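Local atomic coordinates of SspB protein (Streptomyces clavuligerus, PDB entry 6JUF), a protein that probably acts as a metal-binding DNase in the Ssp defence system, which senses DNA phosphorothioation and protects the bacterium against phages. Residues R142-D147 / G215-E220; P129-A134 / D174-M179; C238-A243 / G305-A310; P230-A235 / L314-D319. All coordinates share one frame; numbering follows the deposited sequence.

Contact 1: R142-D147 / G215-E220; sequences RFTLAD and GSSEWE
Arg142 and Glu220 face each other as a non-hydrogen-bonded pair where strand 142-144 runs antiparallel to strand 218-220. The Arg142 side chain starts with CB 3.9 Å from Glu220 CB. Its CG stands anti to the backbone N (chi1 177°) and lies 3.5 Å from Trp219 O, and CD passes Glu218 OE2. After a bend at chi3, NE makes a long salt bridge, 3.9 Å, with Glu220 OE2 at the guanidinium edge. CZ also lies near Glu218 OE2, and NH1 closes a shorter bridge with that oxygen at 3.1 Å, the two planes nearly perpendicular. One guanidinium thus links two carboxylates into one salt-bridge network at the surface. Next along the strands, Phe143 and Trp219 form a hydrogen-bonded pair: Phe143 N donates to Trp219 O at 2.8 Å, and Trp219 N returns a bond to Phe143 O. Trp219 O also lies over one face of the Phe143 ring, displaced toward its rim. Thr144, the N-cap of helix 145-159, forms a capping box with Asp147, and Leu145 CD2 reaches Trp219 CD1 at 3.4 Å. In the three-stranded antiparallel sheet, strand 218-221 is central, between 142-144 and 208-211. Leu145 and Trp219 both rest on Thr177 of helix 166-180.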
loop_
_atom_site.group_PDB
_atom_site.type_symbol
_atom_site.label_atom_id
_atom_site.label_comp_id
_atom_site.label_asym_id
_atom_site.label_seq_id
_atom_site.Cartn_x
_atom_site.Cartn_y
_atom_site.Cartn_z
ATOM N N ARG B 142 -8.137 -23.667 7.981
ATOM C CA ARG B 142 -7.281 -24.105 6.878
ATOM C C ARG B 142 -8.150 -24.764 5.806
ATOM O O ARG B 142 -9.032 -25.549 6.099
ATOM C CB ARG B 142 -6.179 -25.044 7.401
ATOM C CG ARG B 142 -5.326 -25.579 6.280
ATOM C CD ARG B 142 -4.677 -26.873 6.657
ATOM N NE ARG B 142 -3.253 -26.681 6.798
ATOM C CZ ARG B 142 -2.349 -27.576 6.398
ATOM N NH1 ARG B 142 -2.732 -28.726 5.802
ATOM N NH2 ARG B 142 -1.058 -27.309 6.563
ATOM N N PHE B 143 -7.904 -24.411 4.529
ATOM C CA PHE B 143 -8.829 -24.851 3.503
ATOM C C PHE B 143 -8.205 -24.776 2.113
ATOM O O PHE B 143 -7.340 -23.922 1.837
ATOM C CB PHE B 143 -10.073 -23.958 3.519
ATOM C CG PHE B 143 -9.747 -22.489 3.581
ATOM C CD1 PHE B 143 -9.577 -21.755 2.407
ATOM C CD2 PHE B 143 -9.579 -21.847 4.806
ATOM C CE1 PHE B 143 -9.281 -20.383 2.462
ATOM C CE2 PHE B 143 -9.279 -20.503 4.875
ATOM C CZ PHE B 143 -9.113 -19.772 3.712
ATOM N N THR B 144 -8.742 -25.570 1.201
ATOM C CA THR B 144 -8.532 -25.263 -0.218
ATOM C C THR B 144 -9.582 -24.221 -0.625
ATOM O O THR B 144 -10.601 -24.024 0.059
ATOM C CB THR B 144 -8.742 -26.527 -1.076
ATOM O OG1 THR B 144 -10.114 -26.975 -1.001
ATOM C CG2 THR B 144 -7.776 -27.602 -0.630
ATOM N N LEU B 145 -9.330 -23.550 -1.740
ATOM C CA LEU B 145 -10.316 -22.606 -2.266
ATOM C C LEU B 145 -11.662 -23.296 -2.561
ATOM O O LEU B 145 -12.738 -22.719 -2.320
ATOM C CB LEU B 145 -9.728 -21.795 -3.468
ATOM C CG LEU B 145 -8.463 -20.998 -3.046
ATOM C CD1 LEU B 145 -7.968 -20.058 -4.140
ATOM C CD2 LEU B 145 -8.622 -20.222 -1.714
ATOM N N ALA B 146 -11.605 -24.541 -3.051
ATOM C CA ALA B 146 -12.831 -25.356 -3.284
ATOM C C ALA B 146 -13.602 -25.559 -1.981
ATOM O O ALA B 146 -14.842 -25.478 -1.952
ATOM C CB ALA B 146 -12.472 -26.690 -3.955
ATOM N N ASP B 147 -12.868 -25.869 -0.894
ATOM C CA ASP B 147 -13.496 -26.063 0.429
ATOM C C ASP B 147 -14.230 -24.822 0.929
ATOM O O ASP B 147 -15.419 -24.899 1.337
ATOM C CB ASP B 147 -12.503 -26.428 1.550
ATOM C CG ASP B 147 -11.847 -27.799 1.358
ATOM O OD1 ASP B 147 -12.398 -28.717 0.681
ATOM O OD2 ASP B 147 -10.729 -27.888 1.927
ATOM N N GLY B 215 2.016 -27.168 -6.697
ATOM C CA GLY B 215 0.830 -28.013 -6.428
ATOM C C GLY B 215 -0.085 -27.740 -5.249
ATOM O O GLY B 215 -0.215 -26.591 -4.769
ATOM N N SER B 216 -0.743 -28.823 -4.830
ATOM C CA SER B 216 -1.466 -28.951 -3.554
ATOM C C SER B 216 -1.941 -27.681 -2.792
ATOM O O SER B 216 -1.679 -27.508 -1.596
ATOM C CB SER B 216 -0.677 -29.871 -2.648
ATOM O OG SER B 216 -1.429 -30.172 -1.499
ATOM N N SER B 217 -2.496 -26.765 -3.566
ATOM C CA SER B 217 -3.726 -26.013 -3.289
ATOM C C SER B 217 -4.167 -25.414 -1.920
ATOM O O SER B 217 -5.345 -25.052 -1.847
ATOM C CB SER B 217 -4.892 -26.883 -3.766
ATOM O OG SER B 217 -4.737 -28.199 -3.274
ATOM N N GLU B 218 -3.336 -25.272 -0.875
ATOM C CA GLU B 218 -3.952 -24.953 0.452
ATOM C C GLU B 218 -3.654 -23.585 1.105
ATOM O O GLU B 218 -2.585 -23.040 0.908
ATOM C CB GLU B 218 -3.645 -26.047 1.471
ATOM C CG GLU B 218 -4.187 -27.427 1.176
ATOM C CD GLU B 218 -3.924 -28.343 2.336
ATOM O OE1 GLU B 218 -2.953 -29.101 2.207
ATOM O OE2 GLU B 218 -4.651 -28.280 3.370
ATOM N N TRP B 219 -4.580 -23.046 1.902
ATOM C CA TRP B 219 -4.428 -21.722 2.527
ATOM C C TRP B 219 -4.969 -21.778 3.935
ATOM O O TRP B 219 -5.696 -22.694 4.322
ATOM C CB TRP B 219 -5.247 -20.664 1.829
ATOM C CG TRP B 219 -5.002 -20.670 0.352
ATOM C CD1 TRP B 219 -5.617 -21.442 -0.612
ATOM C CD2 TRP B 219 -4.037 -19.839 -0.360
ATOM N NE1 TRP B 219 -5.114 -21.145 -1.858
ATOM C CE2 TRP B 219 -4.165 -20.180 -1.767
ATOM C CE3 TRP B 219 -3.121 -18.882 0.027
ATOM C CZ2 TRP B 219 -3.371 -19.581 -2.750
ATOM C CZ3 TRP B 219 -2.308 -18.259 -0.959
ATOM C CH2 TRP B 219 -2.453 -18.599 -2.326
ATOM N N GLU B 220 -4.588 -20.787 4.746
ATOM C CA GLU B 220 -5.147 -20.723 6.091
ATOM C C GLU B 220 -5.170 -19.311 6.634
ATOM O O GLU B 220 -4.296 -18.492 6.295
ATOM C CB GLU B 220 -4.410 -21.643 7.044
ATOM C CG GLU B 220 -2.981 -21.251 7.340
ATOM C CD GLU B 220 -2.302 -22.261 8.243
ATOM O OE1 GLU B 220 -1.149 -22.023 8.530
ATOM O OE2 GLU B 220 -2.890 -23.291 8.639
#

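Contact 2: P129-A134 / D174-M179; sequences PSWYVA and DCITKM
Trp131 and Ile176 mark the closest CA pair, 7.0 Å, between helix segments 129-134 and 174-179, whose short axes cross at -70° and come no closer than 10.6 Å. Side chains, chiefly the Trp131 indole, bridge this wide separation. Ile176 lays its CG1 branch over one face of that ring: CG1 is 3.5 Å from the centroid of the six-membered ring of Trp131, close to the ring normal, a CH-pi contact. The torsion chi1 of -75° sets CG1 anti to the carbonyl carbon of Ile176. From there CD1 continues past the indole toward the other helix, 3.8 Å from Ser130 O and 4.2 Å from Ala134 CB. Two sulfurs meet the rim of the indole. Cys175 SG lies in the ring plane, 3.8 Å from Trp131 CH2, while Met179 SD approaches the pyrrole edge as a Met-aromatic contact. Trp131 NE1 donates a weak, bent bond to this sulfur, 3.4 Å to Met179 SD, giving a buried N-H a soft acceptor. Leu117 and Leu118 of helix 107-118 also pack against the indole, and His17 meets it with its ring steeply inclined. His17 also touches Cys175, whose side chain is about 9 Å from that of Glu18, a magnesium-binding residue, though no metal is bound to this chain. Ile152 of helix 145-159 packs on Ser130, whose OG bonds to Asp172 within helix 166-180.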
loop_
_atom_site.group_PDB
_atom_site.type_symbol
_atom_site.label_atom_id
_atom_site.label_comp_id
_atom_site.label_asym_id
_atom_site.label_seq_id
_atom_site.Cartn_x
_atom_site.Cartn_y
_atom_site.Cartn_z
ATOM N N PRO B 129 -20.925 -10.859 1.908
ATOM C CA PRO B 129 -21.305 -12.124 2.601
ATOM C C PRO B 129 -20.219 -13.185 2.591
ATOM O O PRO B 129 -20.082 -13.942 3.548
ATOM C CB PRO B 129 -22.584 -12.560 1.859
ATOM C CG PRO B 129 -22.609 -11.707 0.563
ATOM C CD PRO B 129 -21.977 -10.384 0.973
ATOM N N SER B 130 -19.493 -13.290 1.486
ATOM C CA SER B 130 -18.435 -14.327 1.374
ATOM C C SER B 130 -17.354 -14.118 2.405
ATOM O O SER B 130 -16.850 -15.085 3.021
ATOM C CB SER B 130 -17.856 -14.447 -0.035
ATOM O OG SER B 130 -18.828 -15.021 -0.889
ATOM N N TRP B 131 -16.992 -12.852 2.590
ATOM C CA TRP B 131 -16.024 -12.511 3.666
ATOM C C TRP B 131 -16.563 -12.821 5.038
ATOM O O TRP B 131 -15.833 -13.346 5.904
ATOM C CB TRP B 131 -15.717 -11.005 3.622
ATOM C CG TRP B 131 -14.637 -10.615 2.603
ATOM C CD1 TRP B 131 -13.388 -10.138 2.907
ATOM C CD2 TRP B 131 -14.742 -10.565 1.134
ATOM N NE1 TRP B 131 -12.688 -9.789 1.756
ATOM C CE2 TRP B 131 -13.465 -10.061 0.647
ATOM C CE3 TRP B 131 -15.754 -10.872 0.192
ATOM C CZ2 TRP B 131 -13.204 -9.895 -0.720
ATOM C CZ3 TRP B 131 -15.482 -10.729 -1.165
ATOM C CH2 TRP B 131 -14.239 -10.275 -1.627
ATOM N N TYR B 132 -17.818 -12.463 5.269
ATOM C CA TYR B 132 -18.482 -12.782 6.549
ATOM C C TYR B 132 -18.474 -14.314 6.829
ATOM O O TYR B 132 -18.100 -14.741 7.906
ATOM C CB TYR B 132 -19.916 -12.189 6.619
ATOM C CG TYR B 132 -20.446 -12.338 8.025
ATOM C CD1 TYR B 132 -21.122 -13.505 8.425
ATOM C CD2 TYR B 132 -20.316 -11.290 8.949
ATOM C CE1 TYR B 132 -21.602 -13.628 9.726
ATOM C CE2 TYR B 132 -20.772 -11.428 10.260
ATOM C CZ TYR B 132 -21.384 -12.595 10.634
ATOM O OH TYR B 132 -21.846 -12.719 11.906
ATOM N N VAL B 133 -18.817 -15.146 5.847
ATOM C CA VAL B 133 -18.726 -16.612 6.052
ATOM C C VAL B 133 -17.277 -16.991 6.377
ATOM O O VAL B 133 -17.017 -17.729 7.322
ATOM C CB VAL B 133 -19.185 -17.395 4.788
ATOM C CG1 VAL B 133 -18.977 -18.922 5.035
ATOM C CG2 VAL B 133 -20.666 -17.122 4.519
ATOM N N ALA B 134 -16.311 -16.505 5.560
ATOM C CA ALA B 134 -14.901 -16.944 5.670
ATOM C C ALA B 134 -14.363 -16.645 7.063
ATOM O O ALA B 134 -13.718 -17.470 7.676
ATOM C CB ALA B 134 -13.987 -16.301 4.594
ATOM N N ASP B 174 -11.576 -16.198 -4.671
ATOM C CA ASP B 174 -10.376 -15.663 -5.359
ATOM C C ASP B 174 -10.010 -14.264 -4.898
ATOM O O ASP B 174 -8.836 -13.973 -4.612
ATOM C CB ASP B 174 -10.567 -15.629 -6.878
ATOM C CG ASP B 174 -10.441 -16.999 -7.501
ATOM O OD1 ASP B 174 -9.892 -17.911 -6.847
ATOM O OD2 ASP B 174 -10.888 -17.191 -8.636
ATOM N N CYS B 175 -11.002 -13.403 -4.754
ATOM C CA CYS B 175 -10.770 -12.006 -4.317
ATOM C C CYS B 175 -10.301 -11.943 -2.875
ATOM O O CYS B 175 -9.409 -11.138 -2.534
ATOM C CB CYS B 175 -12.065 -11.215 -4.463
ATOM S SG CYS B 175 -11.712 -9.411 -4.339
ATOM N N ILE B 176 -10.892 -12.769 -2.005
ATOM C CA ILE B 176 -10.478 -12.821 -0.565
ATOM C C ILE B 176 -8.977 -13.196 -0.500
ATOM O O ILE B 176 -8.216 -12.576 0.221
ATOM C CB ILE B 176 -11.321 -13.883 0.185
ATOM C CG1 ILE B 176 -12.730 -13.361 0.442
ATOM C CG2 ILE B 176 -10.649 -14.238 1.523
ATOM C CD1 ILE B 176 -13.798 -14.397 0.812
ATOM N N THR B 177 -8.549 -14.167 -1.311
ATOM C CA THR B 177 -7.135 -14.588 -1.309
ATOM C C THR B 177 -6.217 -13.448 -1.778
ATOM O O THR B 177 -5.238 -13.140 -1.100
ATOM C CB THR B 177 -6.944 -15.785 -2.256
ATOM O OG1 THR B 177 -7.929 -16.782 -1.925
ATOM C CG2 THR B 177 -5.578 -16.418 -2.085
ATOM N N LYS B 178 -6.553 -12.793 -2.891
ATOM C CA LYS B 178 -5.752 -11.680 -3.409
ATOM C C LYS B 178 -5.682 -10.508 -2.420
ATOM O O LYS B 178 -4.664 -9.791 -2.392
ATOM C CB LYS B 178 -6.361 -11.158 -4.765
ATOM C CG LYS B 178 -6.053 -12.115 -5.896
ATOM C CD LYS B 178 -6.319 -11.494 -7.255
ATOM C CE LYS B 178 -7.741 -11.650 -7.651
ATOM N NZ LYS B 178 -7.885 -10.932 -8.938
ATOM N N MET B 179 -6.724 -10.336 -1.606
ATOM C CA MET B 179 -6.806 -9.200 -0.690
ATOM C C MET B 179 -5.871 -9.429 0.514
ATOM O O MET B 179 -5.289 -8.470 1.055
ATOM C CB MET B 179 -8.262 -9.034 -0.193
ATOM C CG MET B 179 -8.430 -7.947 0.904
ATOM S SD MET B 179 -10.209 -7.567 0.992
ATOM C CE MET B 179 -10.141 -6.413 2.351
#

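Contact 3: C238-A243 / G305-A310; sequences CLDYAA and GPFDLA
Leu239 and Ala243 pack against Pro306, Phe307 and Ala310 in a close, nearly antiparallel helix pair, in which the C-terminal part of helix 231-243 lies against the first turn of helix 306-317. The axes of the two short segments approach to 7.8 Å and make an angle of 158°. Ala243 and Ala310 suit this close approach. Leu239 CB meets Ala310 CB at 3.6 Å, and one turn further on Ala243 CB lies 3.7 Å from Phe307 CB. The Pro306 ring lies against the backbone of the first helix: its CB is 3.5 Å from Leu239 O and its CG 3.7 Å from Ala243 CA. The Leu239 branches divide, CD2 going to Pro306 CB and CD1 passing 3.8 Å from Ala310 CA. Phe307 CG stands anti to its backbone N (chi1 -172°), and the ring runs beside Asp240 in the same direction. Asp240 OD1 is 3.8 Å from Phe307 CE1, with Ala243 CB at the ring edge. Phe302 of strand 298-302 extends the apolar packing onto Leu239, Ala242 and Leu309. The bonds of the Asp240 carboxylate lie beyond this pair: OD1 forms a salt bridge with Arg121 and OD2 accepts from Trp115 NE1. Apolar fit therefore joins the two helices, while the buried acid ties helix 231-243 to other parts of the fold and probably has its charge balanced by Arg121.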
loop_
_atom_site.group_PDB
_atom_site.type_symbol
_atom_site.label_atom_id
_atom_site.label_comp_id
_atom_site.label_asym_id
_atom_site.label_seq_id
_atom_site.Cartn_x
_atom_site.Cartn_y
_atom_site.Cartn_z
ATOM N N CYS B 238 -14.560 -3.833 19.990
ATOM C CA CYS B 238 -15.347 -4.466 21.055
ATOM C C CYS B 238 -16.616 -3.675 21.430
ATOM O O CYS B 238 -17.708 -4.211 21.538
ATOM C CB CYS B 238 -14.463 -4.713 22.289
ATOM S SG CYS B 238 -13.183 -5.958 22.050
ATOM N N LEU B 239 -16.419 -2.361 21.606
ATOM C CA LEU B 239 -17.525 -1.464 21.965
ATOM C C LEU B 239 -18.516 -1.288 20.824
ATOM O O LEU B 239 -19.743 -1.283 21.048
ATOM C CB LEU B 239 -16.959 -0.132 22.435
ATOM C CG LEU B 239 -16.278 -0.145 23.805
ATOM C CD1 LEU B 239 -15.307 1.073 23.887
ATOM C CD2 LEU B 239 -17.261 -0.162 24.974
ATOM N N ASP B 240 -17.967 -1.206 19.586
ATOM C CA ASP B 240 -18.831 -1.092 18.409
ATOM C C ASP B 240 -19.689 -2.364 18.266
ATOM O O ASP B 240 -20.869 -2.304 17.938
ATOM C CB ASP B 240 -17.949 -0.895 17.194
ATOM C CG ASP B 240 -18.721 -0.603 15.915
ATOM O OD1 ASP B 240 -19.585 0.293 15.914
ATOM O OD2 ASP B 240 -18.439 -1.296 14.907
ATOM N N TYR B 241 -19.045 -3.527 18.556
ATOM C CA TYR B 241 -19.770 -4.805 18.514
ATOM C C TYR B 241 -20.927 -4.806 19.528
ATOM O O TYR B 241 -22.067 -5.149 19.210
ATOM C CB TYR B 241 -18.820 -5.990 18.723
ATOM C CG TYR B 241 -19.543 -7.294 18.560
ATOM C CD1 TYR B 241 -19.803 -7.798 17.249
ATOM C CD2 TYR B 241 -20.019 -8.013 19.649
ATOM C CE1 TYR B 241 -20.507 -8.993 17.118
ATOM C CE2 TYR B 241 -20.741 -9.189 19.494
ATOM C CZ TYR B 241 -20.966 -9.671 18.222
ATOM O OH TYR B 241 -21.672 -10.814 18.036
ATOM N N ALA B 242 -20.620 -4.405 20.770
ATOM C CA ALA B 242 -21.626 -4.318 21.808
ATOM C C ALA B 242 -22.788 -3.404 21.404
ATOM O O ALA B 242 -23.953 -3.685 21.678
ATOM C CB ALA B 242 -20.972 -3.862 23.105
ATOM N N ALA B 243 -22.435 -2.291 20.750
ATOM C CA ALA B 243 -23.379 -1.283 20.288
ATOM C C ALA B 243 -24.441 -1.789 19.290
ATOM O O ALA B 243 -25.450 -1.162 19.117
ATOM C CB ALA B 243 -22.643 -0.083 19.724
ATOM N N GLY B 305 -23.628 4.497 26.844
ATOM C CA GLY B 305 -23.831 3.831 25.551
ATOM C C GLY B 305 -22.505 3.481 24.900
ATOM O O GLY B 305 -21.624 4.337 24.767
ATOM N N PRO B 306 -22.364 2.258 24.421
ATOM C CA PRO B 306 -21.046 1.862 23.913
ATOM C C PRO B 306 -20.648 2.458 22.561
ATOM O O PRO B 306 -19.425 2.533 22.260
ATOM C CB PRO B 306 -21.133 0.342 23.819
ATOM C CG PRO B 306 -22.609 0.076 23.677
ATOM C CD PRO B 306 -23.261 1.111 24.573
ATOM N N PHE B 307 -21.593 2.818 21.724
ATOM C CA PHE B 307 -21.230 3.415 20.459
ATOM C C PHE B 307 -20.455 4.711 20.633
ATOM O O PHE B 307 -19.416 4.903 19.951
ATOM C CB PHE B 307 -22.467 3.649 19.599
ATOM C CG PHE B 307 -22.146 4.087 18.206
ATOM C CD1 PHE B 307 -21.917 3.119 17.235
ATOM C CD2 PHE B 307 -22.048 5.442 17.882
ATOM C CE1 PHE B 307 -21.629 3.485 15.915
ATOM C CE2 PHE B 307 -21.795 5.856 16.573
ATOM C CZ PHE B 307 -21.567 4.866 15.581
ATOM N N ASP B 308 -20.916 5.619 21.515
ATOM C CA ASP B 308 -20.222 6.896 21.671
ATOM C C ASP B 308 -18.867 6.641 22.297
ATOM O O ASP B 308 -17.866 7.375 21.992
ATOM C CB ASP B 308 -21.039 7.904 22.532
ATOM C CG ASP B 308 -22.263 8.442 21.795
ATOM O OD1 ASP B 308 -22.342 8.335 20.548
ATOM O OD2 ASP B 308 -23.170 8.981 22.456
ATOM N N LEU B 309 -18.801 5.678 23.207
ATOM C CA LEU B 309 -17.512 5.389 23.859
ATOM C C LEU B 309 -16.543 4.789 22.838
ATOM O O LEU B 309 -15.365 5.085 22.854
ATOM C CB LEU B 309 -17.652 4.473 25.090
ATOM C CG LEU B 309 -18.482 5.138 26.224
ATOM C CD1 LEU B 309 -18.793 4.038 27.244
ATOM C CD2 LEU B 309 -17.584 6.234 26.793
ATOM N N ALA B 310 -17.047 3.942 21.952
ATOM C CA ALA B 310 -16.227 3.363 20.938
ATOM C C ALA B 310 -15.566 4.472 20.120
ATOM O O ALA B 310 -14.375 4.366 19.812
ATOM C CB ALA B 310 -17.074 2.471 20.008
#

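Contact 4: P230-A235 / L314-D319; sequences PARIIA and LDEQYD
Gln317 OE1 is the polar centre of this contact, gripped by Arg232 and a water. Arg232 NE donates to Gln317 OE1 at 2.8 Å with an angle of 157° at the hydrogen; the donor lies in the carbonyl plane and the oxygen close to the guanidinium plane. Arg232 NH2 adds a weak bond to the same oxygen. Water 1 donates to Gln317 OE1 at 2.8 Å and accepts from Arg232 N, so the Arg232 side chain holds the amide oxygen directly and its backbone N does so through the water. On the same amide, Gln317 NE2 packs 3.4 Å from Pro230 CB. The bend of Gln317 at chi2 (60°) places CD 3.9 Å from both Pro230 CB and Arg232 NE. One face of the Arg232 guanidinium lies over the backbone of the opposite helix, with Glu316 O 3.7 Å from its plane, displaced toward the rim. Arg232 NH1 lies too far from Glu316 OE1 for a salt bridge; water 2 accepts from Arg232 NH1 at 3.0 Å, but its link to Glu316 OE1 is doubtful, being too short. That OE1 bonds to His286. On the buried side, Ile233 CD1 meets Leu314 CD1 at 3.5 Å and approaches the edge of the Tyr318 ring, whose hydroxyl is bonded to Ser109 OG. Asp319 is the C-prime residue of the Schellman motif ending helix 306-317, which here meets the start of helix 231-243. Val282 of helix 272-285 touches Arg232, Trp111 and Leu112 of helix 107-118 touch Ile233 and Leu314 respectively, and Glu195 of the second subunit packs on Pro230 and Gln317.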
loop_
_atom_site.group_PDB
_atom_site.type_symbol
_atom_site.label_atom_id
_atom_site.label_comp_id
_atom_site.label_asym_id
_atom_site.label_seq_id
_atom_site.Cartn_x
_atom_site.Cartn_y
_atom_site.Cartn_z
ATOM N N PRO B 230 -3.434 -1.968 16.784
ATOM C CA PRO B 230 -3.374 -1.172 18.028
ATOM C C PRO B 230 -4.481 -1.586 19.033
ATOM O O PRO B 230 -5.624 -1.943 18.659
ATOM C CB PRO B 230 -3.567 0.303 17.566
ATOM C CG PRO B 230 -3.235 0.267 16.111
ATOM C CD PRO B 230 -3.681 -1.111 15.623
ATOM N N ALA B 231 -4.128 -1.485 20.337
ATOM C CA ALA B 231 -5.115 -1.706 21.416
ATOM C C ALA B 231 -6.397 -0.898 21.283
ATOM O O ALA B 231 -7.480 -1.442 21.514
ATOM C CB ALA B 231 -4.456 -1.418 22.762
ATOM N N ARG B 232 -6.300 0.383 20.892
ATOM C CA ARG B 232 -7.517 1.178 20.761
ATOM C C ARG B 232 -8.387 0.738 19.567
ATOM O O ARG B 232 -9.570 0.933 19.564
ATOM C CB ARG B 232 -7.206 2.684 20.687
ATOM C CG ARG B 232 -6.735 3.176 22.082
ATOM C CD ARG B 232 -6.512 4.690 22.100
ATOM N NE ARG B 232 -5.292 5.027 21.401
ATOM C CZ ARG B 232 -4.471 6.048 21.693
ATOM N NH1 ARG B 232 -4.712 6.842 22.723
ATOM N NH2 ARG B 232 -3.383 6.259 20.967
ATOM N N ILE B 233 -7.760 0.117 18.539
ATOM C CA ILE B 233 -8.609 -0.434 17.446
ATOM C C ILE B 233 -9.403 -1.674 17.922
ATOM O O ILE B 233 -10.602 -1.810 17.663
ATOM C CB ILE B 233 -7.790 -0.766 16.165
ATOM C CG1 ILE B 233 -7.109 0.471 15.543
ATOM C CG2 ILE B 233 -8.685 -1.496 15.130
ATOM C CD1 ILE B 233 -8.061 1.568 15.089
ATOM N N ILE B 234 -8.724 -2.528 18.696
ATOM C CA ILE B 234 -9.382 -3.663 19.379
ATOM C C ILE B 234 -10.534 -3.172 20.273
ATOM O O ILE B 234 -11.677 -3.635 20.175
ATOM C CB ILE B 234 -8.374 -4.529 20.149
ATOM C CG1 ILE B 234 -7.369 -5.182 19.159
ATOM C CG2 ILE B 234 -9.102 -5.610 20.940
ATOM C CD1 ILE B 234 -6.111 -5.782 19.825
ATOM N N ALA B 235 -10.218 -2.203 21.158
ATOM C CA ALA B 235 -11.242 -1.698 22.090
ATOM C C ALA B 235 -12.436 -1.041 21.381
ATOM O O ALA B 235 -13.603 -1.265 21.725
ATOM C CB ALA B 235 -10.587 -0.749 23.097
ATOM N N LEU B 314 -11.677 5.443 19.555
ATOM C CA LEU B 314 -11.137 5.450 18.195
ATOM C C LEU B 314 -10.581 6.841 17.814
ATOM O O LEU B 314 -9.534 6.930 17.268
ATOM C CB LEU B 314 -12.209 5.037 17.173
ATOM C CG LEU B 314 -11.759 4.971 15.711
ATOM C CD1 LEU B 314 -10.544 4.051 15.534
ATOM C CD2 LEU B 314 -12.895 4.473 14.812
ATOM N N ASP B 315 -11.274 7.916 18.148
ATOM C CA ASP B 315 -10.771 9.224 17.822
ATOM C C ASP B 315 -9.488 9.488 18.587
ATOM O O ASP B 315 -8.585 10.163 18.041
ATOM C CB ASP B 315 -11.821 10.277 18.120
ATOM C CG ASP B 315 -11.628 11.553 17.290
ATOM O OD1 ASP B 315 -11.096 11.424 16.159
ATOM O OD2 ASP B 315 -12.053 12.626 17.721
ATOM N N GLU B 316 -9.367 8.990 19.809
ATOM C CA GLU B 316 -8.123 9.174 20.554
ATOM C C GLU B 316 -6.947 8.550 19.831
ATOM O O GLU B 316 -5.828 9.086 19.827
ATOM C CB GLU B 316 -8.257 8.556 21.906
ATOM C CG GLU B 316 -9.147 9.405 22.783
ATOM C CD GLU B 316 -9.621 8.655 23.978
ATOM O OE1 GLU B 316 -8.904 7.720 24.356
ATOM O OE2 GLU B 316 -10.661 9.055 24.572
ATOM N N GLN B 317 -7.177 7.394 19.223
ATOM C CA GLN B 317 -6.160 6.714 18.492
ATOM C C GLN B 317 -5.618 7.554 17.343
ATOM O O GLN B 317 -4.489 7.372 16.914
ATOM C CB GLN B 317 -6.765 5.412 17.940
ATOM C CG GLN B 317 -5.826 4.567 17.045
ATOM C CD GLN B 317 -4.537 4.083 17.717
ATOM O OE1 GLN B 317 -4.421 4.034 18.922
ATOM N NE2 GLN B 317 -3.556 3.640 16.875
ATOM N N TYR B 318 -6.432 8.483 16.864
ATOM C CA TYR B 318 -6.019 9.375 15.769
ATOM C C TYR B 318 -5.899 10.837 16.173
ATOM O O TYR B 318 -6.051 11.745 15.326
ATOM C CB TYR B 318 -6.984 9.213 14.570
ATOM C CG TYR B 318 -6.819 7.871 13.933
ATOM C CD1 TYR B 318 -5.844 7.671 12.979
ATOM C CD2 TYR B 318 -7.555 6.764 14.380
ATOM C CE1 TYR B 318 -5.663 6.437 12.386
ATOM C CE2 TYR B 318 -7.380 5.515 13.834
ATOM C CZ TYR B 318 -6.435 5.357 12.834
ATOM O OH TYR B 318 -6.206 4.127 12.260
ATOM N N ASP B 319 -5.578 11.049 17.438
ATOM C CA ASP B 319 -5.316 12.404 17.937
ATOM C C ASP B 319 -6.508 13.354 17.853
ATOM O O ASP B 319 -6.322 14.573 17.619
ATOM C CB ASP B 319 -4.071 12.961 17.253
ATOM C CG ASP B 319 -2.799 12.707 18.067
ATOM O OD1 ASP B 319 -2.809 11.943 19.072
ATOM O OD2 ASP B 319 -1.786 13.290 17.718
HETATM O O HOH W 1 -3.802 1.931 20.659
HETATM O O HOH W 2 -6.782 6.627 24.891
#

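Overall arrangement
The four contacts form two groups, in different parts of the chain. Contacts 1 and 2, with centres 13 Å apart, touch through helix 166-180: Thr177 OG1 lies 3.5 Å from Leu145 CD2, and their segments alternate along the sequence. Contacts 3 and 4, also 13 Å apart between centres, join opposite ends of one helix pair, 231-243 with 306-317. Contacts 2 and 3 lie on opposite sides of the chain's centre, 26 Å apart between centres, although their nearest atoms are about 6 Å apart. Among the four, contact 2 lies near Glu18, about 9 Å between side chains, which binds magnesium although none is bound to this chain; contact 4 reaches the second subunit.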